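Local coordinates for metallocarboxypeptidase (Trypanosoma cruzi, PDB 3DWC), which probably releases C-terminal amino acids other than proline from peptides with broad specificity, as a metal-dependent carboxypeptidase of the M32 family, at residues E298-I308 and Y423-M434. Numbering follows the deposited sequence.
With CO (cobalt (II) ion), chain Q.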
loop_
_atom_site.group_PDB
_atom_site.type_symbol
_atom_site.label_atom_id
_atom_site.label_comp_id
_atom_site.label_asym_id
_atom_site.label_seq_id
_atom_site.Cartn_x
_atom_site.Cartn_y
_atom_site.Cartn_z
ATOM N N GLU B 298 -5.352 19.815 -14.403
ATOM C CA GLU B 298 -4.323 20.815 -14.097
ATOM C C GLU B 298 -4.974 22.189 -13.953
ATOM O O GLU B 298 -4.439 23.054 -13.265
ATOM C CB GLU B 298 -3.216 20.802 -15.183
ATOM C CG GLU B 298 -2.043 21.700 -14.878
ATOM C CD GLU B 298 -1.135 21.172 -13.763
ATOM O OE1 GLU B 298 -0.022 21.733 -13.584
ATOM O OE2 GLU B 298 -1.499 20.192 -13.099
ATOM N N GLY B 299 -6.174 22.365 -14.521
ATOM C CA GLY B 299 -6.977 23.544 -14.248
ATOM C C GLY B 299 -7.451 23.657 -12.808
ATOM O O GLY B 299 -7.563 24.765 -12.245
ATOM N N GLN B 300 -7.766 22.526 -12.208
ATOM C CA GLN B 300 -8.046 22.464 -10.794
ATOM C C GLN B 300 -6.815 22.641 -9.901
ATOM O O GLN B 300 -6.881 23.330 -8.882
ATOM C CB GLN B 300 -8.769 21.156 -10.475
ATOM C CG GLN B 300 -10.029 20.873 -11.344
ATOM C CD GLN B 300 -10.914 22.064 -11.626
ATOM O OE1 GLN B 300 -11.594 22.590 -10.736
ATOM N NE2 GLN B 300 -10.886 22.528 -12.876
ATOM N N SER B 301 -5.688 22.035 -10.230
ATOM C CA SER B 301 -4.509 22.245 -9.399
ATOM C C SER B 301 -4.084 23.715 -9.429
ATOM O O SER B 301 -3.670 24.321 -8.409
ATOM C CB SER B 301 -3.389 21.347 -9.890
ATOM O OG SER B 301 -3.210 21.560 -11.265
ATOM N N LEU B 302 -4.122 24.286 -10.618
ATOM C CA LEU B 302 -3.643 25.662 -10.822
ATOM C C LEU B 302 -4.636 26.719 -10.394
ATOM O O LEU B 302 -4.271 27.843 -10.050
ATOM C CB LEU B 302 -3.182 25.868 -12.256
ATOM C CG LEU B 302 -1.954 25.035 -12.636
ATOM C CD1 LEU B 302 -1.660 25.183 -14.132
ATOM C CD2 LEU B 302 -0.735 25.390 -11.827
ATOM N N PHE B 303 -5.890 26.376 -10.379
ATOM C CA PHE B 303 -6.867 27.233 -9.727
ATOM C C PHE B 303 -6.505 27.427 -8.241
ATOM O O PHE B 303 -6.458 28.558 -7.725
ATOM C CB PHE B 303 -8.235 26.599 -9.890
ATOM C CG PHE B 303 -9.358 27.482 -9.457
ATOM C CD1 PHE B 303 -10.013 28.271 -10.359
ATOM C CD2 PHE B 303 -9.749 27.504 -8.132
ATOM C CE1 PHE B 303 -11.078 29.082 -9.955
ATOM C CE2 PHE B 303 -10.846 28.269 -7.708
ATOM C CZ PHE B 303 -11.499 29.081 -8.629
ATOM N N ALA B 304 -6.171 26.312 -7.581
ATOM C CA ALA B 304 -5.731 26.334 -6.197
ATOM C C ALA B 304 -4.421 27.076 -6.036
ATOM O O ALA B 304 -4.329 28.041 -5.293
ATOM C CB ALA B 304 -5.610 24.853 -5.588
ATOM N N GLU B 305 -3.404 26.608 -6.723
ATOM C CA GLU B 305 -2.093 27.164 -6.609
ATOM C C GLU B 305 -1.975 28.579 -7.097
ATOM O O GLU B 305 -1.457 29.439 -6.374
ATOM C CB GLU B 305 -1.069 26.281 -7.347
ATOM C CG GLU B 305 0.306 26.692 -7.045
ATOM C CD GLU B 305 1.351 26.132 -7.978
ATOM O OE1 GLU B 305 1.074 25.244 -8.791
ATOM O OE2 GLU B 305 2.476 26.609 -7.864
ATOM N N MET B 306 -2.414 28.830 -8.336
ATOM C CA MET B 306 -2.103 30.106 -8.995
ATOM C C MET B 306 -3.163 31.149 -8.760
ATOM O O MET B 306 -2.854 32.291 -8.417
ATOM C CB MET B 306 -1.871 29.923 -10.504
ATOM C CG MET B 306 -0.733 28.952 -10.870
ATOM S SD MET B 306 0.799 29.561 -10.173
ATOM C CE MET B 306 2.065 28.609 -11.016
ATOM N N GLN B 307 -4.412 30.755 -8.917
ATOM C CA GLN B 307 -5.510 31.699 -8.805
ATOM C C GLN B 307 -5.782 32.107 -7.370
ATOM O O GLN B 307 -6.145 33.260 -7.121
ATOM C CB GLN B 307 -6.770 31.173 -9.489
ATOM C CG GLN B 307 -6.656 30.997 -11.009
ATOM C CD GLN B 307 -6.407 32.301 -11.758
ATOM O OE1 GLN B 307 -5.702 32.320 -12.759
ATOM N NE2 GLN B 307 -7.022 33.374 -11.316
ATOM N N ILE B 308 -5.609 31.191 -6.428
ATOM C CA ILE B 308 -5.764 31.499 -5.030
ATOM C C ILE B 308 -4.386 31.631 -4.370
ATOM O O ILE B 308 -4.035 32.679 -3.810
ATOM C CB ILE B 308 -6.601 30.426 -4.288
ATOM C CG1 ILE B 308 -8.002 30.348 -4.892
ATOM C CG2 ILE B 308 -6.631 30.728 -2.732
ATOM C CD1 ILE B 308 -8.842 29.196 -4.401
ATOM N N TYR B 423 -0.477 21.255 -19.748
ATOM C CA TYR B 423 -0.122 22.147 -18.664
ATOM C C TYR B 423 -0.630 23.548 -18.893
ATOM O O TYR B 423 -1.290 24.108 -18.015
ATOM C CB TYR B 423 1.402 22.216 -18.519
ATOM C CG TYR B 423 2.071 21.002 -17.968
ATOM C CD1 TYR B 423 2.063 20.729 -16.612
ATOM C CD2 TYR B 423 2.869 20.184 -18.798
ATOM C CE1 TYR B 423 2.761 19.567 -16.076
ATOM C CE2 TYR B 423 3.548 19.040 -18.291
ATOM C CZ TYR B 423 3.498 18.755 -16.941
ATOM O OH TYR B 423 4.183 17.656 -16.495
ATOM N N SER B 424 -0.360 24.122 -20.067
ATOM C CA SER B 424 -0.835 25.493 -20.344
ATOM C C SER B 424 -2.314 25.499 -20.550
ATOM O O SER B 424 -2.952 26.475 -20.176
ATOM C CB SER B 424 -0.120 26.141 -21.544
ATOM O OG SER B 424 1.285 26.305 -21.317
ATOM N N LEU B 425 -2.894 24.428 -21.128
ATOM C CA LEU B 425 -4.366 24.331 -21.168
ATOM C C LEU B 425 -4.953 24.383 -19.760
ATOM O O LEU B 425 -5.999 25.005 -19.512
ATOM C CB LEU B 425 -4.834 23.044 -21.876
ATOM C CG LEU B 425 -4.389 22.815 -23.311
ATOM C CD1 LEU B 425 -4.861 21.404 -23.768
ATOM C CD2 LEU B 425 -4.849 23.960 -24.303
ATOM N N GLY B 426 -4.278 23.730 -18.816
ATOM C CA GLY B 426 -4.667 23.807 -17.390
ATOM C C GLY B 426 -4.625 25.205 -16.831
ATOM O O GLY B 426 -5.582 25.672 -16.120
ATOM N N ALA B 427 -3.555 25.934 -17.161
ATOM C CA ALA B 427 -3.429 27.297 -16.694
ATOM C C ALA B 427 -4.552 28.168 -17.253
ATOM O O ALA B 427 -5.084 29.080 -16.574
ATOM C CB ALA B 427 -2.013 27.882 -17.016
ATOM N N MET B 428 -4.920 27.911 -18.502
ATOM C CA MET B 428 -5.994 28.628 -19.129
ATOM C C MET B 428 -7.369 28.319 -18.576
ATOM O O MET B 428 -8.198 29.236 -18.405
ATOM C CB MET B 428 -5.954 28.309 -20.649
ATOM C CG MET B 428 -4.783 28.900 -21.316
ATOM S SD MET B 428 -4.590 28.330 -22.998
ATOM C CE MET B 428 -2.905 28.894 -23.292
ATOM N N VAL B 429 -7.639 27.039 -18.299
ATOM C CA VAL B 429 -8.858 26.588 -17.614
ATOM C C VAL B 429 -8.995 27.263 -16.257
ATOM O O VAL B 429 -10.047 27.810 -15.894
ATOM C CB VAL B 429 -8.932 25.025 -17.467
ATOM C CG1 VAL B 429 -10.006 24.550 -16.453
ATOM C CG2 VAL B 429 -9.057 24.330 -18.865
ATOM N N ALA B 430 -7.913 27.271 -15.513
ATOM C CA ALA B 430 -7.919 27.888 -14.194
ATOM C C ALA B 430 -8.313 29.371 -14.215
ATOM O O ALA B 430 -9.111 29.813 -13.381
ATOM C CB ALA B 430 -6.573 27.674 -13.512
ATOM N N ALA B 431 -7.766 30.120 -15.179
ATOM C CA ALA B 431 -7.998 31.554 -15.308
ATOM C C ALA B 431 -9.414 31.818 -15.729
ATOM O O ALA B 431 -10.022 32.689 -15.196
ATOM C CB ALA B 431 -7.010 32.168 -16.352
ATOM N N GLN B 432 -9.911 31.041 -16.687
ATOM C CA GLN B 432 -11.272 31.106 -17.174
ATOM C C GLN B 432 -12.305 30.811 -16.057
ATOM O O GLN B 432 -13.297 31.468 -15.938
ATOM C CB GLN B 432 -11.470 30.146 -18.344
ATOM C CG GLN B 432 -12.847 30.325 -19.066
ATOM C CD GLN B 432 -12.855 29.814 -20.509
ATOM O OE1 GLN B 432 -11.857 29.918 -21.204
ATOM N NE2 GLN B 432 -14.012 29.308 -20.975
ATOM N N LEU B 433 -12.079 29.758 -15.305
ATOM C CA LEU B 433 -12.949 29.404 -14.181
ATOM C C LEU B 433 -13.018 30.478 -13.086
ATOM O O LEU B 433 -14.096 30.796 -12.588
ATOM C CB LEU B 433 -12.418 28.083 -13.566
ATOM C CG LEU B 433 -13.333 26.903 -13.233
ATOM C CD1 LEU B 433 -12.734 26.144 -12.014
ATOM C CD2 LEU B 433 -14.878 27.178 -13.032
ATOM N N MET B 434 -11.874 30.992 -12.703
ATOM C CA MET B 434 -11.791 32.076 -11.712
ATOM C C MET B 434 -12.429 33.338 -12.226
ATOM O O MET B 434 -13.118 34.001 -11.456
ATOM C CB MET B 434 -10.339 32.363 -11.260
ATOM C CG MET B 434 -10.220 33.430 -10.171
ATOM S SD MET B 434 -11.241 33.116 -8.685
ATOM C CE MET B 434 -10.029 32.152 -7.708
HETATM CO CO CO Q . -0.451 19.109 -11.499
HETATM O O HOH W 1 -3.947 30.244 -14.162
HETATM O O HOH W 2 1.017 19.568 -12.433
HETATM O O HOH W 3 0.940 17.907 -10.190
HETATM O O HOH W 4 -0.015 17.474 -12.873
#
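The Phe303 ring has Ala430 O and Met434 N at its edge, Met434 N lying 3.4 Å from Phe303 CE1. Leu433 CD1 approaches Phe303 CD1 obliquely. Flexible Met434 bends round the ring, its CE 3.5 Å from Phe303 CZ and its SD in an oblique Met-aromatic contact. At the other end the Tyr423 ring offers its edge to Glu298 OE1, the carboxylate standing 84° to the ring. Between these ends the helix axes approach to 7.1 Å. Gly299 and Gly426 have no side chains, so the backbones come close, with Gly299 CA 3.2 Å from Gly426 O in a CA-H...O contact. Ala430, small enough to be a knob, fits among Gly299, Leu302, Phe303 and Gln307. Gln307 and Met434 slide past each other in opposite directions; a bend at chi2 (-63°) lays Gln307 NE2 3.4 Å from Met434 CG. The amide suits a water, which donates to Gln307 OE1 and Ala427 O. Glu298 leaves away from its own backbone nitrogen, then turns at chi2, carrying Glu298 OE2 to 2.2 Å from the cobalt. Glycine and alanine contacts and a water thus join the helices without a direct hydrogen bond, while the carboxylate of Glu298 binds the metal with His267 and His271.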